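Local coordinates for xylanase and alpha-amylase inhibitor protein (Scadoxus multiflorus, PDB 3MU7) that inhibits xylanase and alpha-amylase and is built as a TIM barrel of the glycosyl hydrolase family 18 type, at residues G120-I125 against T153-C158. Numbering follows the deposited sequence.
Sequences GIDFHI and TAAPQC
Neighbouring parallel strands of the TIM barrel meet here, D122 and F123 bridging T153 and A154; with helix 133-144 between them in sequence, strands 120-125 and 151-154 form a beta-alpha-beta unit. The end-to-end directions of 121-124 and 153-155 differ by 13°, and three backbone bonds fix the register: T153 N to I121 O (2.9 Å), F123 N to T153 O (2.8 Å) and A155 N to F123 O (3.0 Å). The last carries the pairing one residue beyond strand 151-154.

D122 and T153 share the face of the sheet turned to the barrel interior, where Y8, S73 and W178 gather. Their side chains cross at about a right angle, and T153 OG1 donates to D122 OD1 at 2.8 Å, meeting the anti lone pair of that oxygen. OD1 is gripped a second time by W178 NE1, while OD2 has hydrogen bonds with Y8 OH and S73 OG, so the buried carboxylate is held through both oxygens. With CG anti to the backbone N (chi1 175°), the carboxylate group of D122 is brought nearer the neighbouring strand, and its OD1 meets T153. An alanine at D122 would probably leave the T153 hydroxyl and the W178 indole N-H without this acceptor and the Y8 hydroxyl without one of its partners.

H124 projects to the same interior, its ND1 3.5 Å from A155 CB and hydrogen-bonded to Y8 OH. F123 and A154 occupy the other face: their CB atoms are 4.2 Å apart, but the phenyl ring leads away from A154 to pack against L136, A137 and L140 of helix 133-144. Past the last backbone bond, a water lies between the diverging chains, 2.8 Å from I125 O and 2.9 Å from A155 O.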
loop_
_atom_site.group_PDB
_atom_site.type_symbol
_atom_site.label_atom_id
_atom_site.label_comp_id
_atom_site.label_asym_id
_atom_site.label_seq_id
_atom_site.Cartn_x
_atom_site.Cartn_y
_atom_site.Cartn_z
ATOM N N GLY A 120 1.007 8.665 5.876
ATOM C CA GLY A 120 0.421 7.505 6.524
ATOM C C GLY A 120 1.258 6.258 6.418
ATOM O O GLY A 120 2.375 6.273 5.876
ATOM N N ILE A 121 0.685 5.177 6.945
ATOM C CA ILE A 121 1.328 3.872 7.030
ATOM C C ILE A 121 0.447 2.825 6.378
ATOM O O ILE A 121 -0.757 2.761 6.648
ATOM C CB ILE A 121 1.586 3.462 8.513
ATOM C CG1 ILE A 121 2.421 4.513 9.269
ATOM C CG2 ILE A 121 2.193 2.056 8.600
ATOM C CD1 ILE A 121 3.815 4.744 8.711
ATOM N N ASP A 122 1.069 2.003 5.542
ATOM C CA ASP A 122 0.404 0.911 4.844
ATOM C C ASP A 122 0.819 -0.426 5.455
ATOM O O ASP A 122 2.008 -0.724 5.566
ATOM C CB ASP A 122 0.796 0.968 3.367
ATOM C CG ASP A 122 0.254 -0.186 2.564
ATOM O OD1 ASP A 122 -0.985 -0.301 2.448
ATOM O OD2 ASP A 122 1.070 -0.960 2.022
ATOM N N PHE A 123 -0.166 -1.227 5.856
ATOM C CA PHE A 123 0.074 -2.548 6.455
ATOM C C PHE A 123 0.092 -3.592 5.338
ATOM O O PHE A 123 -0.966 -4.076 4.907
ATOM C CB PHE A 123 -1.051 -2.917 7.432
ATOM C CG PHE A 123 -0.970 -2.263 8.794
ATOM C CD1 PHE A 123 -1.191 -3.029 9.935
ATOM C CD2 PHE A 123 -0.715 -0.899 8.945
ATOM C CE1 PHE A 123 -1.170 -2.452 11.210
ATOM C CE2 PHE A 123 -0.684 -0.318 10.219
ATOM C CZ PHE A 123 -0.911 -1.099 11.351
ATOM N N HIS A 124 1.277 -3.950 4.864
ATOM C CA HIS A 124 1.423 -4.991 3.831
ATOM C C HIS A 124 1.944 -6.264 4.513
ATOM O O HIS A 124 3.022 -6.781 4.203
ATOM C CB HIS A 124 2.361 -4.499 2.719
ATOM C CG HIS A 124 2.334 -5.323 1.462
ATOM N ND1 HIS A 124 1.886 -4.813 0.263
ATOM C CD2 HIS A 124 2.719 -6.598 1.207
ATOM C CE1 HIS A 124 1.992 -5.739 -0.675
ATOM N NE2 HIS A 124 2.495 -6.830 -0.130
ATOM N N ILE A 125 1.154 -6.763 5.456
ATOM C CA ILE A 125 1.542 -7.899 6.287
ATOM C C ILE A 125 1.162 -9.185 5.578
ATOM O O ILE A 125 -0.024 -9.496 5.432
ATOM C CB ILE A 125 0.898 -7.816 7.691
ATOM C CG1 ILE A 125 1.189 -6.458 8.358
ATOM C CG2 ILE A 125 1.331 -8.997 8.557
ATOM C CD1 ILE A 125 2.669 -6.043 8.392
ATOM N N THR A 153 -3.589 2.337 5.990
ATOM C CA THR A 153 -4.101 1.516 4.896
ATOM C C THR A 153 -3.621 0.088 5.056
ATOM O O THR A 153 -2.716 -0.177 5.847
ATOM C CB THR A 153 -3.673 2.070 3.520
ATOM O OG1 THR A 153 -2.250 2.020 3.405
ATOM C CG2 THR A 153 -4.121 3.514 3.338
ATOM N N ALA A 154 -4.240 -0.840 4.326
ATOM C CA ALA A 154 -3.840 -2.244 4.375
ATOM C C ALA A 154 -3.866 -2.869 2.988
ATOM O O ALA A 154 -4.638 -2.450 2.115
ATOM C CB ALA A 154 -4.728 -3.035 5.332
ATOM N N ALA A 155 -3.036 -3.899 2.807
ATOM C CA ALA A 155 -2.889 -4.593 1.534
ATOM C C ALA A 155 -3.100 -6.097 1.725
ATOM O O ALA A 155 -2.154 -6.882 1.614
ATOM C CB ALA A 155 -1.516 -4.323 0.937
ATOM N N PRO A 156 -4.342 -6.513 2.024
ATOM C CA PRO A 156 -4.601 -7.938 2.206
ATOM C C PRO A 156 -4.514 -8.711 0.889
ATOM O O PRO A 156 -4.601 -8.133 -0.206
ATOM C CB PRO A 156 -6.041 -7.953 2.724
ATOM C CG PRO A 156 -6.661 -6.745 2.089
ATOM C CD PRO A 156 -5.575 -5.710 2.155
ATOM N N GLN A 157 -4.351 -10.023 1.012
ATOM C CA GLN A 157 -4.563 -10.928 -0.106
ATOM C C GLN A 157 -6.063 -11.036 -0.391
ATOM O O GLN A 157 -6.886 -10.509 0.368
ATOM C CB GLN A 157 -3.932 -12.283 0.198
ATOM C CG GLN A 157 -2.421 -12.244 0.202
ATOM C CD GLN A 157 -1.833 -13.602 0.500
ATOM O OE1 GLN A 157 -1.583 -14.396 -0.410
ATOM N NE2 GLN A 157 -1.598 -13.877 1.780
ATOM N N CYS A 158 -6.438 -11.698 -1.487
ATOM C CA CYS A 158 -7.815 -11.563 -1.966
ATOM C C CYS A 158 -8.861 -12.543 -1.435
ATOM O O CYS A 158 -10.027 -12.444 -1.798
ATOM C CB CYS A 158 -7.889 -11.445 -3.496
ATOM S SG CYS A 158 -7.119 -12.732 -4.479
HETATM O O HOH W 1 -1.205 -9.306 2.902
#